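Local coordinates for Tol-Pal system protein TolB (Acinetobacter baumannii, PDB 7MX5) that probably acts in the periplasm as part of the Tol-Pal system, in outer-membrane invagination during cell division and in keeping the outer membrane intact, at residues G370-M375 and R393-A398; K16-P21 and S61-A66. All coordinates share one frame; numbering follows the deposited sequence.

Contact 1. Residues G370-M375 and R393-A398; sequences GLLSIM and REPAWA
L372 meets P395, and I374 meets W397, where two blades of the TolB beta-propeller pack face to face. Strand 369-376 belongs to the last blade in the chain, while strand 391-397 pairs with strand 135-141 and so closes the ring.

The segments touch through apolar side chains alone, with no hydrogen bond between them. Backbone bonds of L372 with L385 and of I374 with M383 stay inside their own sheet, and the CA atoms of L372 and R393 remain 7.3 Å apart. Between the sheets go aliphatic and ring carbons, suited to a buried seam. L372 sets both methyls of its fork against P395: CD1 comes 3.9 Å from P395 CB, and CD2 reaches the ring at CG, the two side chains running past one another head to tail. The pyrrolidine ring presents CB, CG and CD to the leucine as a fixed aliphatic surface.

Polar groups find partners elsewhere. R393 forms a salt bridge with E349, and the backbone N of W397 is hydrogen-bonded to S352 OG.

I374 stands roughly perpendicular to the indole side chain. With CG1 anti to its carbonyl carbon (chi1 -80°), this methylene lies 4.0 Å from W397 CZ3.

Contact 2. Residues K16-P21 and S61-A66; sequences KIAIVP and SDWQAA
W63 brings the six-membered part of its indole up to A18, whose methyl CB lies 3.6 Å from W63 CZ3 and 4.1 Å from W63 CE3. Helix 60-65 and strand 16-19 thus meet through one large aromatic group and one very small one. The CA atoms of A18 and W63 are 8.8 Å apart, a gap bridged mostly by the indole. Its direction is set at the first torsion, with CG anti to the carbonyl carbon (chi1 -61°), which carries the ring from the helix out toward the strand. The alanine suits the receiving end because its side chain stops at CB, allowing the ring to approach the strand closely.

V20, just past the end of the strand, adds a looser contact: its CG2 stands 4.2 Å from W63 CH2. A18 and V20 both direct their CB toward the helix, and so supply two aliphatic groups to the far end of the same ring. Neither segment hydrogen-bonds to the other. Segment 16-21 makes backbone bonds to strand 70-78: A18 with Y70 and V72, V20 with V72. W63 also touches I58 and V71, which bury it further.

On the helix itself S61 and D62 are exposed, as befits polar residues, and S61 OG donates a 3.0 Å hydrogen bond to D62 OD1 from above the carboxylate plane.

I17 and I19 point to the other face of the sheet, where they touch helix 29-37. Helices therefore pack on both faces of strand 16-19. This is the layout of successive beta-alpha-beta crossovers: parallel strands 43-45, 16-19 and 70-78 with helix 29-37 in the first connection and helix 60-65 in the second, the alpha/beta core of the TolB amino-terminal domain.

How the contacts relate
Contacts 1 and 2 lie in different domains, their centres about 34 Å apart and their nearest atoms about 17 Å apart, and they share no strand or helix. The centre of contact 1 lies about 7 Å from the centre of the chain, that of contact 2 about 32 Å. Both are buried, contact 1 fully and contact 2 with V20 partly exposed and exposed helix residues beside it. Both rely on apolar packing without hydrogen bonds across, and in each a tryptophan takes part. The difference is in what is joined: contact 1 matches sheet to sheet with two separate pairs, whereas contact 2 matches helix to sheet through a single indole.

Contact 1. Residues G370-M375 and R393-A398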
loop_
_atom_site.group_PDB
_atom_site.type_symbol
_atom_site.label_atom_id
_atom_site.label_comp_id
_atom_site.label_asym_id
_atom_site.label_seq_id
_atom_site.Cartn_x
_atom_site.Cartn_y
_atom_site.Cartn_z
ATOM N N GLY A 370 14.747 0.556 11.031
ATOM C CA GLY A 370 14.028 1.251 9.983
ATOM C C GLY A 370 13.014 0.314 9.361
ATOM O O GLY A 370 13.388 -0.731 8.821
ATOM N N LEU A 371 11.731 0.660 9.437
ATOM C CA LEU A 371 10.675 -0.288 9.118
ATOM C C LEU A 371 9.561 0.393 8.336
ATOM O O LEU A 371 9.463 1.622 8.279
ATOM C CB LEU A 371 10.104 -0.923 10.392
ATOM C CG LEU A 371 9.642 0.032 11.496
ATOM C CD1 LEU A 371 8.167 0.380 11.352
ATOM C CD2 LEU A 371 9.915 -0.569 12.863
ATOM N N LEU A 372 8.711 -0.438 7.739
ATOM C CA LEU A 372 7.449 -0.006 7.160
ATOM C C LEU A 372 6.329 -0.263 8.159
ATOM O O LEU A 372 6.340 -1.271 8.873
ATOM C CB LEU A 372 7.152 -0.745 5.854
ATOM C CG LEU A 372 7.993 -0.429 4.617
ATOM C CD1 LEU A 372 7.338 -1.016 3.376
ATOM C CD2 LEU A 372 8.202 1.069 4.460
ATOM N N SER A 373 5.367 0.651 8.209
ATOM C CA SER A 373 4.206 0.507 9.071
ATOM C C SER A 373 2.941 0.634 8.236
ATOM O O SER A 373 2.846 1.504 7.368
ATOM C CB SER A 373 4.202 1.554 10.192
ATOM O OG SER A 373 4.918 1.091 11.324
ATOM N N ILE A 374 1.976 -0.244 8.499
ATOM C CA ILE A 374 0.677 -0.215 7.840
ATOM C C ILE A 374 -0.374 0.064 8.902
ATOM O O ILE A 374 -0.465 -0.661 9.901
ATOM C CB ILE A 374 0.377 -1.526 7.094
ATOM C CG1 ILE A 374 1.099 -1.545 5.748
ATOM C CG2 ILE A 374 -1.118 -1.687 6.880
ATOM C CD1 ILE A 374 1.467 -2.928 5.271
ATOM N N MET A 375 -1.160 1.117 8.693
ATOM C CA MET A 375 -2.162 1.541 9.658
ATOM C C MET A 375 -3.521 1.645 8.986
ATOM O O MET A 375 -3.621 2.052 7.825
ATOM C CB MET A 375 -1.797 2.889 10.286
ATOM C CG MET A 375 -1.150 2.766 11.648
ATOM S SD MET A 375 -1.275 4.253 12.654
ATOM C CE MET A 375 -2.960 4.130 13.234
ATOM N N ARG A 393 12.380 2.251 2.994
ATOM C CA ARG A 393 11.979 3.607 2.647
ATOM C C ARG A 393 11.097 3.602 1.407
ATOM O O ARG A 393 11.147 2.686 0.581
ATOM C CB ARG A 393 13.196 4.513 2.405
ATOM C CG ARG A 393 14.273 4.416 3.472
ATOM C CD ARG A 393 13.963 5.335 4.636
ATOM N NE ARG A 393 13.530 6.650 4.181
ATOM C CZ ARG A 393 14.268 7.748 4.259
ATOM N NH1 ARG A 393 15.485 7.726 4.778
ATOM N NH2 ARG A 393 13.774 8.896 3.805
ATOM N N GLU A 394 10.284 4.653 1.296
ATOM C CA GLU A 394 9.490 4.994 0.120
ATOM C C GLU A 394 8.611 3.840 -0.349
ATOM O O GLU A 394 8.826 3.307 -1.446
ATOM C CB GLU A 394 10.413 5.448 -1.012
ATOM C CG GLU A 394 10.691 6.943 -1.014
ATOM C CD GLU A 394 11.911 7.313 -1.837
ATOM O OE1 GLU A 394 12.819 6.465 -1.976
ATOM O OE2 GLU A 394 11.963 8.453 -2.346
ATOM N N PRO A 395 7.612 3.435 0.430
ATOM C CA PRO A 395 6.706 2.379 -0.026
ATOM C C PRO A 395 5.693 2.907 -1.032
ATOM O O PRO A 395 5.382 4.098 -1.084
ATOM C CB PRO A 395 6.016 1.928 1.265
ATOM C CG PRO A 395 6.000 3.154 2.108
ATOM C CD PRO A 395 7.269 3.906 1.784
ATOM N N ALA A 396 5.179 1.984 -1.842
ATOM C CA ALA A 396 4.171 2.321 -2.845
ATOM C C ALA A 396 3.253 1.120 -3.020
ATOM O O ALA A 396 3.655 0.114 -3.613
ATOM C CB ALA A 396 4.819 2.717 -4.169
ATOM N N TRP A 397 2.033 1.227 -2.503
ATOM C CA TRP A 397 1.059 0.150 -2.630
ATOM C C TRP A 397 0.566 0.058 -4.068
ATOM O O TRP A 397 0.130 1.055 -4.650
ATOM C CB TRP A 397 -0.114 0.389 -1.681
ATOM C CG TRP A 397 -0.747 -0.864 -1.150
ATOM C CD1 TRP A 397 -1.145 -1.952 -1.872
ATOM C CD2 TRP A 397 -1.065 -1.151 0.218
ATOM N NE1 TRP A 397 -1.687 -2.900 -1.037
ATOM C CE2 TRP A 397 -1.650 -2.432 0.251
ATOM C CE3 TRP A 397 -0.910 -0.450 1.417
ATOM C CZ2 TRP A 397 -2.079 -3.027 1.436
ATOM C CZ3 TRP A 397 -1.337 -1.041 2.593
ATOM C CH2 TRP A 397 -1.914 -2.318 2.593
ATOM N N ALA A 398 0.638 -1.141 -4.642
ATOM C CA ALA A 398 0.195 -1.332 -6.014
ATOM C C ALA A 398 -1.313 -1.114 -6.116
ATOM O O ALA A 398 -2.071 -1.598 -5.269
ATOM C CB ALA A 398 0.557 -2.731 -6.511
#

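Contact 2. Residues K16-P21 and S61-A66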
loop_
_atom_site.group_PDB
_atom_site.type_symbol
_atom_site.label_atom_id
_atom_site.label_comp_id
_atom_site.label_asym_id
_atom_site.label_seq_id
_atom_site.Cartn_x
_atom_site.Cartn_y
_atom_site.Cartn_z
ATOM N N LYS A 16 -15.480 -11.452 15.977
ATOM C CA LYS A 16 -14.584 -12.593 15.879
ATOM C C LYS A 16 -15.049 -13.535 14.777
ATOM O O LYS A 16 -16.247 -13.699 14.538
ATOM C CB LYS A 16 -14.507 -13.338 17.214
ATOM C CG LYS A 16 -14.463 -12.419 18.426
ATOM C CD LYS A 16 -14.543 -13.202 19.726
ATOM C CE LYS A 16 -14.028 -12.382 20.901
ATOM N NZ LYS A 16 -13.947 -10.929 20.582
ATOM N N ILE A 17 -14.086 -14.145 14.095
ATOM C CA ILE A 17 -14.357 -15.052 12.986
ATOM C C ILE A 17 -13.702 -16.387 13.305
ATOM O O ILE A 17 -12.471 -16.508 13.271
ATOM C CB ILE A 17 -13.846 -14.500 11.649
ATOM C CG1 ILE A 17 -14.382 -13.088 11.411
ATOM C CG2 ILE A 17 -14.246 -15.422 10.507
ATOM C CD1 ILE A 17 -13.713 -12.378 10.259
ATOM N N ALA A 18 -14.520 -17.389 13.615
ATOM C CA ALA A 18 -14.011 -18.739 13.807
ATOM C C ALA A 18 -13.693 -19.358 12.453
ATOM O O ALA A 18 -14.485 -19.257 11.512
ATOM C CB ALA A 18 -15.029 -19.596 14.558
ATOM N N ILE A 19 -12.527 -19.986 12.350
ATOM C CA ILE A 19 -12.107 -20.661 11.129
ATOM C C ILE A 19 -11.761 -22.100 11.494
ATOM O O ILE A 19 -10.735 -22.356 12.134
ATOM C CB ILE A 19 -10.928 -19.950 10.441
ATOM C CG1 ILE A 19 -10.366 -20.804 9.303
ATOM C CG2 ILE A 19 -9.845 -19.553 11.447
ATOM C CD1 ILE A 19 -9.132 -20.212 8.667
ATOM N N VAL A 20 -12.628 -23.029 11.119
ATOM C CA VAL A 20 -12.379 -24.443 11.417
ATOM C C VAL A 20 -11.233 -24.939 10.541
ATOM O O VAL A 20 -11.234 -24.678 9.325
ATOM C CB VAL A 20 -13.645 -25.268 11.185
ATOM C CG1 VAL A 20 -13.344 -26.754 11.318
ATOM C CG2 VAL A 20 -14.740 -24.849 12.153
ATOM N N PRO A 21 -10.227 -25.621 11.106
ATOM C CA PRO A 21 -9.175 -26.219 10.272
ATOM C C PRO A 21 -9.746 -27.066 9.149
ATOM O O PRO A 21 -10.520 -27.997 9.396
ATOM C CB PRO A 21 -8.378 -27.074 11.264
ATOM C CG PRO A 21 -8.635 -26.474 12.602
ATOM C CD PRO A 21 -9.910 -25.676 12.544
ATOM N N SER A 61 -26.578 -22.887 16.913
ATOM C CA SER A 61 -26.897 -22.772 18.333
ATOM C C SER A 61 -25.642 -22.727 19.194
ATOM O O SER A 61 -25.622 -22.040 20.222
ATOM C CB SER A 61 -27.792 -23.932 18.768
ATOM O OG SER A 61 -27.079 -25.156 18.767
ATOM N N ASP A 62 -24.589 -23.440 18.794
ATOM C CA ASP A 62 -23.375 -23.525 19.596
ATOM C C ASP A 62 -22.407 -22.382 19.330
ATOM O O ASP A 62 -21.630 -22.021 20.223
ATOM C CB ASP A 62 -22.673 -24.861 19.339
ATOM C CG ASP A 62 -23.642 -26.025 19.296
ATOM O OD1 ASP A 62 -24.549 -26.075 20.153
ATOM O OD2 ASP A 62 -23.500 -26.887 18.404
ATOM N N TRP A 63 -22.428 -21.805 18.128
ATOM C CA TRP A 63 -21.554 -20.676 17.843
ATOM C C TRP A 63 -22.070 -19.386 18.463
ATOM O O TRP A 63 -21.269 -18.526 18.845
ATOM C CB TRP A 63 -21.376 -20.512 16.335
ATOM C CG TRP A 63 -20.763 -21.713 15.704
ATOM C CD1 TRP A 63 -21.403 -22.686 14.997
ATOM C CD2 TRP A 63 -19.382 -22.088 15.746
ATOM N NE1 TRP A 63 -20.505 -23.638 14.582
ATOM C CE2 TRP A 63 -19.256 -23.294 15.029
ATOM C CE3 TRP A 63 -18.238 -21.516 16.312
ATOM C CZ2 TRP A 63 -18.033 -23.940 14.866
ATOM C CZ3 TRP A 63 -17.025 -22.159 16.148
ATOM C CH2 TRP A 63 -16.931 -23.358 15.431
ATOM N N GLN A 64 -23.391 -19.229 18.573
ATOM C CA GLN A 64 -23.912 -18.105 19.339
ATOM C C GLN A 64 -23.520 -18.230 20.802
ATOM O O GLN A 64 -23.155 -17.237 21.442
ATOM C CB GLN A 64 -25.434 -18.009 19.198
ATOM C CG GLN A 64 -26.005 -16.689 19.720
ATOM C CD GLN A 64 -26.373 -16.696 21.202
ATOM O OE1 GLN A 64 -25.845 -17.466 22.001
ATOM N NE2 GLN A 64 -27.243 -15.776 21.581
ATOM N N ALA A 65 -23.601 -19.447 21.350
ATOM C CA ALA A 65 -23.329 -19.654 22.770
ATOM C C ALA A 65 -21.945 -19.145 23.149
ATOM O O ALA A 65 -21.757 -18.582 24.234
ATOM C CB ALA A 65 -23.472 -21.134 23.119
ATOM N N ALA A 66 -20.967 -19.326 22.266
ATOM C CA ALA A 66 -19.619 -18.824 22.484
ATOM C C ALA A 66 -19.439 -17.395 21.990
ATOM O O ALA A 66 -18.303 -16.913 21.929
ATOM C CB ALA A 66 -18.601 -19.740 21.804
#